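PDB 5A74: DNA endonuclease i-cvui from Chlorella vulgaris, which cleaves DNA as a homing endonuclease of the LAGLIDADG family, working as a two-fold symmetric dimer on its target in probable support of intron homing. Local coordinates for a contact of chain A with DNA and the interface of chains A and B. Sequence-based numbering; all coordinates share one arbitrary frame. Chains: chain A/B, DNA endonuclease i-cvui.

Contact 1: a contact of chain A with DNA. Residues chain A 23-24, 26, 101, 138-140. With nucleotides of chain C.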
loop_
_atom_site.group_PDB
_atom_site.type_symbol
_atom_site.label_atom_id
_atom_site.label_comp_id
_atom_site.label_asym_id
_atom_site.label_seq_id
_atom_site.Cartn_x
_atom_site.Cartn_y
_atom_site.Cartn_z
ATOM N N GLY A 23 4.179 -3.871 0.236
ATOM C CA GLY A 23 5.479 -4.453 0.519
ATOM C C GLY A 23 5.442 -5.950 0.776
ATOM O O GLY A 23 4.379 -6.579 0.765
ATOM N N CYS A 24 6.617 -6.520 1.013
ATOM C CA CYS A 24 6.732 -7.934 1.296
ATOM C C CYS A 24 7.862 -8.168 2.296
ATOM O O CYS A 24 9.003 -7.784 2.058
ATOM C CB CYS A 24 6.989 -8.696 0.000
ATOM S SG CYS A 24 7.138 -10.481 0.207
ATOM N N ASN A 26 9.660 -11.342 3.899
ATOM C CA ASN A 26 9.635 -12.766 3.588
ATOM C C ASN A 26 10.884 -13.546 4.006
ATOM O O ASN A 26 11.991 -13.006 4.090
ATOM C CB ASN A 26 9.389 -12.952 2.085
ATOM C CG ASN A 26 8.808 -14.318 1.745
ATOM O OD1 ASN A 26 8.397 -15.074 2.626
ATOM N ND2 ASN A 26 8.747 -14.628 0.455
ATOM N N LYS A 101 1.965 -6.878 8.762
ATOM C CA LYS A 101 3.077 -7.781 8.522
ATOM C C LYS A 101 4.015 -7.881 9.718
ATOM O O LYS A 101 5.196 -8.195 9.561
ATOM C CB LYS A 101 3.850 -7.332 7.284
ATOM C CG LYS A 101 3.013 -7.271 6.019
ATOM C CD LYS A 101 3.910 -7.241 4.780
ATOM C CE LYS A 101 3.173 -7.736 3.552
ATOM N NZ LYS A 101 2.109 -6.789 3.189
ATOM N N THR A 138 1.965 -15.155 3.783
ATOM C CA THR A 138 1.972 -14.375 2.546
ATOM C C THR A 138 0.848 -14.769 1.574
ATOM O O THR A 138 0.143 -15.768 1.783
ATOM C CB THR A 138 3.333 -14.475 1.814
ATOM O OG1 THR A 138 3.455 -15.758 1.191
ATOM C CG2 THR A 138 4.491 -14.277 2.782
ATOM N N ASP A 139 0.700 -13.968 0.517
ATOM C CA ASP A 139 -0.256 -14.218 -0.563
ATOM C C ASP A 139 0.242 -15.255 -1.579
ATOM O O ASP A 139 -0.523 -15.693 -2.440
ATOM C CB ASP A 139 -0.548 -12.917 -1.333
ATOM C CG ASP A 139 -1.154 -11.826 -0.462
ATOM O OD1 ASP A 139 -1.976 -12.140 0.431
ATOM O OD2 ASP A 139 -0.815 -10.640 -0.690
ATOM N N GLY A 140 1.518 -15.632 -1.493
ATOM C CA GLY A 140 2.163 -16.447 -2.515
ATOM C C GLY A 140 1.529 -17.776 -2.910
ATOM O O GLY A 140 0.944 -18.482 -2.085
ATOM O OP3 DG C 1 -0.501 -6.689 -1.149
ATOM P P DG C 1 -0.396 -5.931 -2.422
ATOM O OP1 DG C 1 -0.981 -6.764 -3.491
ATOM O OP2 DG C 1 -1.000 -4.610 -2.181
ATOM O "O5'" DG C 1 1.158 -5.670 -2.741
ATOM C "C5'" DG C 1 2.164 -6.341 -2.003
ATOM C "C4'" DG C 1 2.151 -7.821 -2.325
ATOM O "O4'" DG C 1 2.391 -8.048 -3.736
ATOM C "C3'" DG C 1 3.178 -8.669 -1.588
ATOM O "O3'" DG C 1 2.426 -9.723 -1.030
ATOM C "C2'" DG C 1 4.148 -9.130 -2.678
ATOM C "C1'" DG C 1 3.235 -9.178 -3.895
ATOM N N9 DG C 1 3.874 -9.035 -5.206
ATOM C C8 DG C 1 4.646 -7.981 -5.643
ATOM N N7 DG C 1 5.062 -8.111 -6.874
ATOM C C5 DG C 1 4.525 -9.318 -7.300
ATOM C C6 DG C 1 4.641 -9.971 -8.551
ATOM O O6 DG C 1 5.261 -9.587 -9.563
ATOM N N1 DG C 1 3.947 -11.185 -8.571
ATOM C C2 DG C 1 3.231 -11.695 -7.508
ATOM N N2 DG C 1 2.615 -12.882 -7.709
ATOM N N3 DG C 1 3.118 -11.077 -6.326
ATOM C C4 DG C 1 3.787 -9.897 -6.290
ATOM P P DA C 2 3.105 -10.734 0.009
ATOM O OP1 DA C 2 2.014 -11.563 0.602
ATOM O OP2 DA C 2 3.979 -9.937 0.914
ATOM O "O5'" DA C 2 4.010 -11.675 -0.929
ATOM C "C5'" DA C 2 3.325 -12.638 -1.732
ATOM C "C4'" DA C 2 4.271 -13.459 -2.589
ATOM O "O4'" DA C 2 4.918 -12.671 -3.619
ATOM C "C3'" DA C 2 5.402 -14.126 -1.827
ATOM O "O3'" DA C 2 5.276 -15.504 -2.108
ATOM C "C2'" DA C 2 6.681 -13.523 -2.411
ATOM C "C1'" DA C 2 6.210 -13.213 -3.823
ATOM N N9 DA C 2 7.030 -12.261 -4.586
ATOM C C8 DA C 2 7.810 -11.220 -4.138
ATOM N N7 DA C 2 8.424 -10.557 -5.102
ATOM C C5 DA C 2 8.018 -11.192 -6.269
ATOM C C6 DA C 2 8.299 -10.970 -7.644
ATOM N N6 DA C 2 9.101 -10.000 -8.124
ATOM N N1 DA C 2 7.711 -11.803 -8.534
ATOM C C2 DA C 2 6.901 -12.776 -8.078
ATOM N N3 DA C 2 6.562 -13.082 -6.818
ATOM C C4 DA C 2 7.159 -12.243 -5.957
ATOM P P DC C 3 5.951 -16.586 -1.134
ATOM O OP1 DC C 3 5.504 -17.914 -1.615
ATOM O OP2 DC C 3 5.700 -16.160 0.268
ATOM O "O5'" DC C 3 7.523 -16.371 -1.380
ATOM C "C5'" DC C 3 8.332 -17.372 -1.935
ATOM C "C4'" DC C 3 8.074 -17.549 -3.418
ATOM O "O4'" DC C 3 7.818 -16.279 -4.066
ATOM C "C3'" DC C 3 9.226 -18.189 -4.178
ATOM O "O3'" DC C 3 9.037 -19.599 -4.151
ATOM C "C2'" DC C 3 9.043 -17.659 -5.594
ATOM C "C1'" DC C 3 8.323 -16.322 -5.397
ATOM N N1 DC C 3 9.205 -15.123 -5.656
ATOM C C2 DC C 3 9.565 -14.819 -6.979
ATOM O O2 DC C 3 9.153 -15.540 -7.902
ATOM N N3 DC C 3 10.355 -13.743 -7.226
ATOM C C4 DC C 3 10.781 -12.986 -6.218
ATOM N N4 DC C 3 11.552 -11.942 -6.540
ATOM C C5 DC C 3 10.431 -13.267 -4.860
ATOM C C6 DC C 3 9.647 -14.333 -4.623
HETATM O O HOH W 1 -2.575 -8.587 0.234
HETATM O O HOH W 2 0.526 -7.869 0.982
#
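A:Thr138 gives its hydroxyl to the phosphate of DC3, with OG1 lying 2.5 Å from OP2, a short bond. The torsion that allows this sets OG1 between the backbone N and the carbonyl carbon (chi1 74°), and the methyl CG2 also rests against the same phosphate oxygen. Behind it, the N-H of A:Gly140 reaches OG1 in a weak bond that may steady the hydroxyl. From strand 23-31, A:Asn26 approaches the same nucleotide: its amide ND2 donates to the ester oxygen O5' of DC3 over 2.8 Å, with the acceptor close to the amide plane. An alanine here would probably leave that ester oxygen without its donor and this side of the DC3 phosphate less firmly held. One nucleotide back, the backbone N of A:Asp139 points almost straight at OP1 of DA2, 2.7 Å away (167° at the hydrogen), while the thiol of A:Cys24 makes weak contacts with OP2 and O5' of that phosphate. The site illustrates how a homing endonuclease can follow a strand by its sugar-phosphate spine, as these groups read no base edge. At DG1 the strand begins with a terminal 5'-phosphate, as expected of a cleaved product, and water takes over there. Water 2 lies 2.9 Å from the side-chain amine nitrogen NZ of A:Lys101 and 2.6 Å from OP3 of DG1; water 1 links the same OP3 to the carboxylate oxygen OD2 of A:Asp139, 2.9 Å from that oxygen.

Contact 2: the interface of chains A and B. Residues chain A 20, 97, 99-100; chain B 14, 18, 53, 55-56.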
loop_
_atom_site.group_PDB
_atom_site.type_symbol
_atom_site.label_atom_id
_atom_site.label_comp_id
_atom_site.label_asym_id
_atom_site.label_seq_id
_atom_site.Cartn_x
_atom_site.Cartn_y
_atom_site.Cartn_z
ATOM N N ASP A 20 3.028 -2.358 4.811
ATOM C CA ASP A 20 1.824 -3.124 5.160
ATOM C C ASP A 20 0.930 -3.326 3.931
ATOM O O ASP A 20 0.263 -4.358 3.787
ATOM C CB ASP A 20 1.031 -2.452 6.293
ATOM C CG ASP A 20 1.437 -2.949 7.674
ATOM O OD1 ASP A 20 2.002 -4.065 7.763
ATOM O OD2 ASP A 20 1.178 -2.226 8.669
ATOM N N TYR A 97 5.360 0.109 14.133
ATOM C CA TYR A 97 4.279 0.667 13.320
ATOM C C TYR A 97 3.631 -0.318 12.335
ATOM O O TYR A 97 2.562 -0.043 11.789
ATOM C CB TYR A 97 4.767 1.913 12.590
ATOM C CG TYR A 97 5.581 2.844 13.461
ATOM C CD1 TYR A 97 4.974 3.636 14.428
ATOM C CD2 TYR A 97 6.958 2.932 13.312
ATOM C CE1 TYR A 97 5.718 4.488 15.221
ATOM C CE2 TYR A 97 7.709 3.781 14.099
ATOM C CZ TYR A 97 7.086 4.556 15.049
ATOM O OH TYR A 97 7.839 5.401 15.830
ATOM N N GLN A 99 1.233 -2.979 11.043
ATOM C CA GLN A 99 -0.035 -3.535 11.430
ATOM C C GLN A 99 -0.438 -4.829 10.780
ATOM O O GLN A 99 -1.165 -5.534 11.336
ATOM C CB GLN A 99 -1.157 -2.527 11.256
ATOM C CG GLN A 99 -0.859 -1.162 11.772
ATOM C CD GLN A 99 -0.621 -1.158 13.225
ATOM O OE1 GLN A 99 -1.314 -1.753 13.947
ATOM N NE2 GLN A 99 0.394 -0.487 13.648
ATOM N N LEU A 100 0.016 -5.116 9.592
ATOM C CA LEU A 100 -0.390 -6.317 8.870
ATOM C C LEU A 100 0.724 -7.347 8.792
ATOM O O LEU A 100 0.461 -8.554 8.754
ATOM C CB LEU A 100 -0.868 -5.976 7.459
ATOM C CG LEU A 100 -2.154 -5.164 7.452
ATOM C CD1 LEU A 100 -2.648 -4.933 6.036
ATOM C CD2 LEU A 100 -3.211 -5.868 8.293
ATOM N N TRP B 14 1.106 6.684 9.180
ATOM C CA TRP B 14 0.927 5.292 8.778
ATOM C C TRP B 14 -0.216 5.157 7.783
ATOM O O TRP B 14 -0.073 4.493 6.756
ATOM C CB TRP B 14 0.666 4.390 9.984
ATOM C CG TRP B 14 0.373 2.948 9.596
ATOM C CD1 TRP B 14 1.279 1.924 9.472
ATOM C CD2 TRP B 14 -0.909 2.382 9.294
ATOM N NE1 TRP B 14 0.637 0.767 9.101
ATOM C CE2 TRP B 14 -0.709 1.022 8.986
ATOM C CE3 TRP B 14 -2.211 2.893 9.254
ATOM C CZ2 TRP B 14 -1.761 0.170 8.641
ATOM C CZ3 TRP B 14 -3.251 2.049 8.913
ATOM C CH2 TRP B 14 -3.021 0.702 8.611
ATOM N N PHE B 18 -0.319 3.652 3.944
ATOM C CA PHE B 18 -1.300 2.684 3.484
ATOM C C PHE B 18 -2.169 3.228 2.347
ATOM O O PHE B 18 -2.505 2.500 1.411
ATOM C CB PHE B 18 -2.174 2.222 4.643
ATOM C CG PHE B 18 -2.656 0.816 4.488
ATOM C CD1 PHE B 18 -3.840 0.543 3.822
ATOM C CD2 PHE B 18 -1.906 -0.239 4.979
ATOM C CE1 PHE B 18 -4.275 -0.759 3.668
ATOM C CE2 PHE B 18 -2.333 -1.542 4.821
ATOM C CZ PHE B 18 -3.514 -1.801 4.166
ATOM N N GLN B 53 -8.185 -9.617 5.676
ATOM C CA GLN B 53 -7.728 -8.623 6.646
ATOM C C GLN B 53 -8.748 -7.503 6.755
ATOM O O GLN B 53 -8.391 -6.328 6.890
ATOM C CB GLN B 53 -6.344 -8.074 6.293
ATOM C CG GLN B 53 -5.181 -9.015 6.671
ATOM C CD GLN B 53 -5.159 -10.275 5.832
ATOM O OE1 GLN B 53 -5.514 -10.254 4.653
ATOM N NE2 GLN B 53 -4.748 -11.384 6.436
ATOM N N PHE B 55 -10.374 -6.582 9.120
ATOM C CA PHE B 55 -10.249 -5.846 10.377
ATOM C C PHE B 55 -9.539 -4.499 10.233
ATOM O O PHE B 55 -9.942 -3.523 10.869
ATOM C CB PHE B 55 -9.568 -6.695 11.458
ATOM C CG PHE B 55 -8.070 -6.790 11.315
ATOM C CD1 PHE B 55 -7.500 -7.807 10.571
ATOM C CD2 PHE B 55 -7.229 -5.866 11.943
ATOM C CE1 PHE B 55 -6.120 -7.900 10.441
ATOM C CE2 PHE B 55 -5.850 -5.950 11.813
ATOM C CZ PHE B 55 -5.296 -6.970 11.064
ATOM N N ILE B 56 -8.496 -4.444 9.404
ATOM C CA ILE B 56 -7.698 -3.225 9.271
ATOM C C ILE B 56 -8.535 -2.026 8.779
ATOM O O ILE B 56 -8.267 -0.875 9.146
ATOM C CB ILE B 56 -6.457 -3.458 8.367
ATOM C CG1 ILE B 56 -5.405 -2.363 8.578
ATOM C CG2 ILE B 56 -6.849 -3.563 6.899
ATOM C CD1 ILE B 56 -4.644 -2.522 9.882
#
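B:Trp14 holds its indole anti to the backbone N (chi1 176°), which carries the ring toward chain A, its N-H edge facing A:Asp20. NE1 donates to the carboxylate oxygen OD2 of A:Asp20 over 3.1 Å, in the plane of the indole and on the anti side of the oxygen. Carboxylate and ring planes stand 72° apart, so the acid meets the ring edge as a steeply turned blade. The syn lone pair of the same OD2 takes the backbone N of A:Gln99, 2.5 Å away, and the other oxygen, OD1, receives the N of A:Leu100 at 2.9 Å from above the carboxylate plane. With N-H groups of A:Gln99, A:Leu100 and B:Trp14 on it, the carboxylate is probably restrained from turning, and it ties the loop of its own chain to the partner's tryptophan.

A:Gln99 then closes over one face of the indole: a bend in its chain lays CG 3.5 Å from CZ2 of B:Trp14, near the rim, while CB of B:Phe18 lies over the opposite face. Its amide, nearly perpendicular to the ring, turns back so that NE2 donates to the carbonyl O of A:Tyr97 at 2.9 Å, from above the carbonyl plane, a bond that should limit the turning of the amide.

Beside this polar knot, A:Leu100 splits its two methyls between different partners. CD1 touches the ring of B:Phe18, 3.6 Å from CE2. CD2 enters a greasy notch formed by B:Phe55, whose CZ is also 3.6 Å away, by B:Ile56 and by the aliphatic part of B:Gln53. The CB of A:Asp20 meets the ring of B:Phe18 at its edge, in plane. A:Asp20 and B:Phe18 both belong to the LAGLIDADG motif, here spelt LAGFVDADG, at the end of helix 6-22 in each chain; these motif helices pair about the two-fold axis, with the loop before helix 102-114 packed against the partner.

The centres of contact 1 and contact 2 are about 13 Å apart, and chain A runs directly from one to the other. A:Leu100 of contact 2 is followed by A:Lys101 of contact 1, and helix 6-22, which supplies A:Asp20 to the dimer seam, passes straight into strand 23-31, which supplies A:Gly23, A:Cys24 and A:Asn26 to the DNA. Packing of the two subunits is therefore likely to set where the backbone-gripping groups stand. Because the interface is two-fold symmetric, contact 2 recurs with the chains exchanged, and chain B can present the equivalent of contact 1 to DNA, placing two such sites close to the axis.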